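Local atomic coordinates of hypothetical protein aq_1665 (Aquifex aeolicus, PDB entry 1XM7), a protein that is of unknown function but belongs to the calcineurin-like metallophosphoesterase family and is therefore probably a hydrolase. Residues D97-I101 against M130-I134; L76-N80 against L111-P115; G106-L110 against Y135-D141. All coordinates share one frame; numbering follows the deposited sequence.

Contact 1. Residues D97-I101 against M130-I134; sequences DFYKI and MVREI
One face of the Tyr99 ring is covered by the end of the Ile134 side chain: CD1 of Ile134 sits 3.7 Å from the centroid of the Tyr99 ring and 18° off its normal, a CH-pi contact displaced toward the rim, where Tyr99 CD1 is the nearest atom at 3.5 Å. Near the plane of that ring, at its edge, lies CG1 of Ile101. The Phe98 ring meets the same methyl differently, with Ile134 CD1 at its edge, 4.2 Å from Phe98 CE1. Met130 CB and Val131 CG2 stand oblique to the Phe98 ring, 3.7 Å and 3.9 Å from Phe98 CZ. With its CG anti to the backbone N (chi1 -172°), the Phe98 ring points at the helix. The contact thus lays one flank of helix 125-137 against strand 99-104 and the residues leading into it, an outermost strand of the four-stranded sheet of this calcineurin-like fold. Replacing Phe98 by alanine is likely to leave Met130 CB and Val131 CG2 without their aromatic partner and to open a gap beside Ile134. Further along the strand, Ile101 CD1 lies 4.0 Å from Ile134 CG2, the two side chains lying alongside each other and running opposite ways, while Val131 also packs on Leu110 and Ser112 of strand 107-112.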
# COMPACT_ATOMS: atom_id res chain seq x y z
N ASP A 97 2.17 -6.14 11.52
CA ASP A 97 0.79 -5.80 11.84
C ASP A 97 0.39 -4.34 11.89
O ASP A 97 -0.81 -4.04 11.88
CB ASP A 97 0.35 -6.52 13.12
CG ASP A 97 1.28 -6.29 14.27
OD1 ASP A 97 2.43 -6.77 14.20
OD2 ASP A 97 0.85 -5.64 15.25
N PHE A 98 1.33 -3.41 11.94
CA PHE A 98 0.92 -2.01 11.95
C PHE A 98 1.82 -1.04 11.21
O PHE A 98 1.32 -0.14 10.54
CB PHE A 98 0.70 -1.51 13.37
CG PHE A 98 0.09 -0.12 13.43
CD1 PHE A 98 0.87 1.00 13.67
CD2 PHE A 98 -1.28 0.05 13.23
CE1 PHE A 98 0.31 2.27 13.70
CE2 PHE A 98 -1.85 1.32 13.26
CZ PHE A 98 -1.05 2.43 13.50
N TYR A 99 3.14 -1.19 11.33
CA TYR A 99 4.04 -0.29 10.62
C TYR A 99 5.38 -0.95 10.41
O TYR A 99 5.64 -2.02 10.93
CB TYR A 99 4.28 0.99 11.41
CG TYR A 99 5.21 0.77 12.58
CD1 TYR A 99 4.77 0.13 13.74
CD2 TYR A 99 6.54 1.16 12.52
CE1 TYR A 99 5.63 -0.12 14.80
CE2 TYR A 99 7.42 0.91 13.57
CZ TYR A 99 6.95 0.27 14.71
OH TYR A 99 7.81 0.02 15.75
N LYS A 100 6.23 -0.28 9.65
CA LYS A 100 7.57 -0.78 9.39
C LYS A 100 8.40 0.43 9.04
O LYS A 100 7.96 1.30 8.28
CB LYS A 100 7.57 -1.76 8.21
CG LYS A 100 8.64 -2.85 8.29
CD LYS A 100 10.02 -2.35 7.95
CE LYS A 100 11.01 -3.52 7.85
NZ LYS A 100 11.12 -4.22 9.16
N ILE A 101 9.60 0.49 9.60
CA ILE A 101 10.47 1.60 9.31
C ILE A 101 11.66 1.13 8.50
O ILE A 101 12.28 0.11 8.81
CB ILE A 101 10.94 2.28 10.60
CG1 ILE A 101 9.75 2.96 11.26
CG2 ILE A 101 12.02 3.30 10.28
CD1 ILE A 101 10.05 3.58 12.59
N MET A 130 -1.45 7.09 16.04
CA MET A 130 -0.31 6.23 16.32
C MET A 130 0.76 6.45 15.26
O MET A 130 1.95 6.53 15.56
CB MET A 130 -0.76 4.77 16.35
CG MET A 130 -1.74 4.45 17.49
SD MET A 130 -1.02 4.73 19.12
CE MET A 130 -1.25 3.20 19.77
N VAL A 131 0.33 6.55 14.01
CA VAL A 131 1.24 6.77 12.89
C VAL A 131 2.03 8.06 13.09
O VAL A 131 3.25 8.10 12.92
CB VAL A 131 0.45 6.85 11.55
CG1 VAL A 131 1.39 7.24 10.41
CG2 VAL A 131 -0.21 5.51 11.25
N ARG A 132 1.32 9.13 13.44
CA ARG A 132 1.94 10.42 13.69
C ARG A 132 2.93 10.24 14.83
O ARG A 132 4.09 10.63 14.73
CB ARG A 132 0.89 11.45 14.09
CG ARG A 132 -0.21 11.65 13.07
CD ARG A 132 -0.93 12.97 13.31
NE ARG A 132 -1.70 12.98 14.56
CZ ARG A 132 -2.96 12.57 14.66
NH1 ARG A 132 -3.60 12.12 13.60
NH2 ARG A 132 -3.58 12.60 15.83
N GLU A 133 2.46 9.64 15.92
CA GLU A 133 3.30 9.42 17.08
C GLU A 133 4.61 8.75 16.70
O GLU A 133 5.69 9.25 17.04
CB GLU A 133 2.55 8.61 18.13
CG GLU A 133 2.60 9.24 19.52
CD GLU A 133 2.54 10.77 19.48
OE1 GLU A 133 1.51 11.33 19.03
OE2 GLU A 133 3.54 11.40 19.89
N ILE A 134 4.52 7.63 15.99
CA ILE A 134 5.72 6.90 15.57
C ILE A 134 6.60 7.82 14.72
O ILE A 134 7.81 7.94 14.95
CB ILE A 134 5.37 5.67 14.71
CG1 ILE A 134 4.76 4.57 15.59
CG2 ILE A 134 6.60 5.18 13.97
CD1 ILE A 134 4.18 3.42 14.79

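Contact 2. Residues L76-N80 against L111-P115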
# COMPACT_ATOMS: atom_id res chain seq x y z
N LEU A 76 4.16 -7.32 3.78
CA LEU A 76 2.88 -6.64 3.99
C LEU A 76 2.80 -5.87 5.30
O LEU A 76 3.36 -6.29 6.32
CB LEU A 76 1.72 -7.65 3.94
CG LEU A 76 0.36 -7.22 4.56
CD1 LEU A 76 -0.32 -6.20 3.65
CD2 LEU A 76 -0.55 -8.43 4.74
N VAL A 77 2.11 -4.73 5.25
CA VAL A 77 1.85 -3.91 6.42
C VAL A 77 0.33 -3.93 6.43
O VAL A 77 -0.33 -3.34 5.57
CB VAL A 77 2.35 -2.46 6.26
CG1 VAL A 77 2.14 -1.70 7.58
CG2 VAL A 77 3.82 -2.45 5.88
N MET A 78 -0.22 -4.65 7.40
CA MET A 78 -1.65 -4.84 7.55
C MET A 78 -2.58 -3.65 7.63
O MET A 78 -2.34 -2.70 8.37
CB MET A 78 -1.89 -5.75 8.75
CG MET A 78 -1.21 -7.10 8.59
SD MET A 78 -1.43 -8.18 9.96
CE MET A 78 -2.99 -8.80 9.60
N GLY A 79 -3.65 -3.73 6.85
CA GLY A 79 -4.68 -2.71 6.81
C GLY A 79 -5.88 -3.21 7.62
O GLY A 79 -5.85 -4.32 8.16
N ASN A 80 -6.94 -2.42 7.72
CA ASN A 80 -8.07 -2.86 8.51
C ASN A 80 -8.78 -4.11 8.01
O ASN A 80 -9.34 -4.86 8.81
CB ASN A 80 -9.09 -1.74 8.68
CG ASN A 80 -10.25 -2.15 9.57
OD1 ASN A 80 -11.41 -2.11 9.15
ND2 ASN A 80 -9.95 -2.55 10.81
N LEU A 111 6.42 3.24 7.03
CA LEU A 111 5.48 2.53 6.19
C LEU A 111 4.32 2.12 7.06
O LEU A 111 4.49 1.39 8.05
CB LEU A 111 6.13 1.28 5.62
CG LEU A 111 7.47 1.43 4.90
CD1 LEU A 111 7.94 0.05 4.49
CD2 LEU A 111 7.33 2.33 3.68
N SER A 112 3.14 2.59 6.70
CA SER A 112 1.94 2.25 7.45
C SER A 112 0.76 2.25 6.48
O SER A 112 0.86 2.80 5.39
CB SER A 112 1.72 3.28 8.55
OG SER A 112 0.67 2.86 9.39
N HIS A 113 -0.33 1.61 6.86
CA HIS A 113 -1.50 1.59 6.00
C HIS A 113 -2.28 2.88 6.20
O HIS A 113 -2.85 3.42 5.26
CB HIS A 113 -2.41 0.42 6.36
CG HIS A 113 -3.75 0.48 5.69
ND1 HIS A 113 -3.92 0.22 4.35
CD2 HIS A 113 -4.97 0.80 6.17
CE1 HIS A 113 -5.20 0.38 4.03
NE2 HIS A 113 -5.86 0.73 5.12
N TYR A 114 -2.28 3.37 7.43
CA TYR A 114 -3.02 4.57 7.79
C TYR A 114 -2.24 5.83 7.56
O TYR A 114 -1.02 5.85 7.70
CB TYR A 114 -3.48 4.49 9.25
CG TYR A 114 -4.22 3.22 9.57
CD1 TYR A 114 -3.53 2.02 9.76
CD2 TYR A 114 -5.62 3.18 9.59
CE1 TYR A 114 -4.21 0.82 9.97
CE2 TYR A 114 -6.31 1.99 9.80
CZ TYR A 114 -5.59 0.81 9.98
OH TYR A 114 -6.26 -0.38 10.18
N PRO A 115 -2.93 6.92 7.20
CA PRO A 115 -2.32 8.23 6.95
C PRO A 115 -2.21 9.02 8.25
O PRO A 115 -2.72 8.59 9.29
CB PRO A 115 -3.30 8.87 5.98
CG PRO A 115 -4.62 8.42 6.55
CD PRO A 115 -4.37 6.94 6.84
O HOH W 1 -0.87 -0.42 8.96
O HOH W 2 -8.16 -0.81 5.90
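Val77, at the end of strand 73-77, directs its CG1 methyl at the backbone of the other segment, 3.9 Å from Leu111 O and 4.0 Å from Ser112 CA. CG1 is placed there by a chi1 of -175°, opposite the backbone N. At Met78 the side chain turns away and the carbonyl takes over: a water donates to Met78 O at 2.8 Å and accepts from His113 N, bridging the two backbones. Over residues 77-80 and 111-114 the two run 7° apart, strand 73-77 belonging to the five-stranded sheet and strand 107-112 to the four-stranded one. This is the layout of the metallophosphoesterase fold, in which loops at strand ends carry the metal-binding site; the Gly-Asn pair after the first strand and the histidine after the second are consistent with that family's motifs. Gly79 CA then lies over one face of the His113 imidazole, 3.7 Å from the ring centroid and 19° off its normal, a CH-pi contact. His113 ND1 is hydrogen-bonded to Leu50 O. Asn80 N gives its hydrogen to a second water, 2.7 Å away, which also accepts a weak hydrogen bond from His113 NE2. Asn80 CB is 3.5 Å from the hydroxyl OH of Tyr114, an oxygen hydrogen-bonded to Arg127.

Contact 3. Residues G106-L110 against Y135-D141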
# COMPACT_ATOMS: atom_id res chain seq x y z
N GLY A 106 19.95 7.45 3.15
CA GLY A 106 19.96 8.43 4.22
C GLY A 106 18.64 8.62 4.94
O GLY A 106 18.53 8.27 6.13
N LYS A 107 17.65 9.16 4.24
CA LYS A 107 16.35 9.42 4.84
C LYS A 107 15.64 8.21 5.43
O LYS A 107 15.83 7.07 4.99
CB LYS A 107 15.47 10.16 3.83
CG LYS A 107 16.06 11.53 3.50
CD LYS A 107 15.11 12.46 2.75
CE LYS A 107 15.73 13.86 2.63
NZ LYS A 107 14.84 14.81 1.90
N ARG A 108 14.84 8.47 6.46
CA ARG A 108 14.11 7.44 7.20
C ARG A 108 12.64 7.41 6.78
O ARG A 108 11.97 8.44 6.79
CB ARG A 108 14.24 7.75 8.69
CG ARG A 108 14.03 6.57 9.59
CD ARG A 108 14.55 6.87 10.98
NE ARG A 108 14.25 5.76 11.88
CZ ARG A 108 14.75 5.61 13.10
NH1 ARG A 108 15.58 6.52 13.60
NH2 ARG A 108 14.40 4.56 13.84
N ILE A 109 12.15 6.22 6.42
CA ILE A 109 10.78 6.06 5.95
C ILE A 109 9.83 5.20 6.80
O ILE A 109 10.12 4.04 7.11
CB ILE A 109 10.76 5.48 4.52
CG1 ILE A 109 11.71 6.27 3.61
CG2 ILE A 109 9.34 5.54 3.95
CD1 ILE A 109 11.90 5.67 2.23
N LEU A 110 8.69 5.79 7.14
CA LEU A 110 7.65 5.12 7.90
C LEU A 110 6.66 4.54 6.90
O LEU A 110 6.14 5.25 6.03
CB LEU A 110 6.89 6.09 8.81
CG LEU A 110 6.23 5.60 10.10
CD1 LEU A 110 4.96 6.38 10.33
CD2 LEU A 110 5.92 4.13 10.05
N TYR A 135 5.98 8.45 13.73
CA TYR A 135 6.67 9.36 12.84
C TYR A 135 7.54 10.30 13.64
O TYR A 135 8.75 10.40 13.41
CB TYR A 135 5.67 10.16 12.03
CG TYR A 135 6.29 10.97 10.91
CD1 TYR A 135 6.52 10.41 9.65
CD2 TYR A 135 6.59 12.32 11.09
CE1 TYR A 135 7.03 11.17 8.61
CE2 TYR A 135 7.10 13.09 10.05
CZ TYR A 135 7.31 12.51 8.81
OH TYR A 135 7.78 13.28 7.77
N PHE A 136 6.92 11.00 14.60
CA PHE A 136 7.64 11.96 15.43
C PHE A 136 8.71 11.33 16.31
O PHE A 136 9.86 11.77 16.32
CB PHE A 136 6.66 12.72 16.33
CG PHE A 136 5.63 13.52 15.60
CD1 PHE A 136 5.98 14.25 14.46
CD2 PHE A 136 4.31 13.58 16.06
CE1 PHE A 136 5.03 15.04 13.80
CE2 PHE A 136 3.35 14.37 15.41
CZ PHE A 136 3.71 15.10 14.28
N LYS A 137 8.31 10.29 17.04
CA LYS A 137 9.21 9.58 17.94
C LYS A 137 10.47 9.09 17.25
O LYS A 137 11.56 9.20 17.80
CB LYS A 137 8.47 8.39 18.58
CG LYS A 137 9.33 7.48 19.47
CD LYS A 137 8.63 6.13 19.68
CE LYS A 137 9.45 5.14 20.52
NZ LYS A 137 9.43 5.43 22.00
N GLU A 138 10.33 8.53 16.05
CA GLU A 138 11.48 8.01 15.32
C GLU A 138 12.13 9.03 14.39
O GLU A 138 13.04 8.69 13.65
CB GLU A 138 11.07 6.77 14.52
CG GLU A 138 10.48 5.65 15.36
CD GLU A 138 11.40 5.20 16.49
OE1 GLU A 138 12.55 4.79 16.21
OE2 GLU A 138 10.97 5.26 17.66
N ASN A 139 11.66 10.27 14.43
CA ASN A 139 12.21 11.33 13.60
C ASN A 139 12.25 10.94 12.14
O ASN A 139 13.27 11.06 11.47
CB ASN A 139 13.62 11.68 14.08
CG ASN A 139 13.61 12.29 15.47
OD1 ASN A 139 13.20 13.44 15.65
ND2 ASN A 139 14.03 11.50 16.47
N CYS A 140 11.11 10.48 11.64
CA CYS A 140 10.99 10.05 10.25
C CYS A 140 10.93 11.20 9.25
O CYS A 140 10.42 12.29 9.54
CB CYS A 140 9.76 9.15 10.09
SG CYS A 140 9.92 7.58 10.96
N ASP A 141 11.46 10.93 8.06
CA ASP A 141 11.50 11.92 7.01
C ASP A 141 10.30 11.82 6.07
O ASP A 141 9.82 12.82 5.54
CB ASP A 141 12.80 11.78 6.22
CG ASP A 141 14.02 12.11 7.07
OD1 ASP A 141 14.21 13.31 7.38
OD2 ASP A 141 14.77 11.17 7.43
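Arg108 and Asp141 grip each other through two hydrogen bonds, and Arg108 has the most surface buried here, followed by Asp141. The backbone N of Arg108 donates to Asp141 OD2 at 2.9 Å, nearly straight at 171° and on the anti lone pair of that oxygen. In return Asp141 N donates to Arg108 O at 2.8 Å, more bent, with the donor tilted 18° from the carbonyl plane. Asp141 thus uses backbone and carboxylate together to hold the backbone of Arg108 in the strand from both its N-H and its C=O. The Arg108 side chain runs extended from CG to NE and carries its guanidinium to Glu138. Arg108 NH2 makes a salt bridge of 3.0 Å to Glu138 OE1, while Glu138 O lies over one guanidinium face; NE of Arg108 is buried with no partner in the model. Leu110 turns toward the helix end, its CD1 at the edge of the Tyr135 ring and 4.2 Å from Tyr135 CB, its CB 4.0 Å from Cys140 SG. Asn139, between Glu138 and Cys140, has positive phi and ends helix 125-137 in a Schellman motif, turning the chain back toward the sheet. The arrangement is the return leg of a beta-alpha-beta unit, strand 107-112, helix 125-137 and strand 142-145, whose two strands are parallel neighbours.

Strand 107-112 ties the set together: contact 3 uses its first part and contact 2 its last, their centres about 16 Å apart, while strand 99-104 of contact 1 is its antiparallel neighbour, joined to it by a probable hydrogen bond from Leu111 N to Lys100 O. Contacts 1 and 3 share helix 125-137, with centres about 10 Å apart, and meet where Ile101 packs on Glu138. Centres of contacts 1 and 2 are about 8 Å apart. Along the chain the segments alternate, 76-80, 97-101, 106-110, 111-115, 130-134, 135-141, so every pair of contacts crosses. Contacts 1 and 3 pack the helix on one sheet; contact 2, the most central, joins the end of strand 107-112 and the loop after it to strand 73-77 of the other sheet and the loop following it.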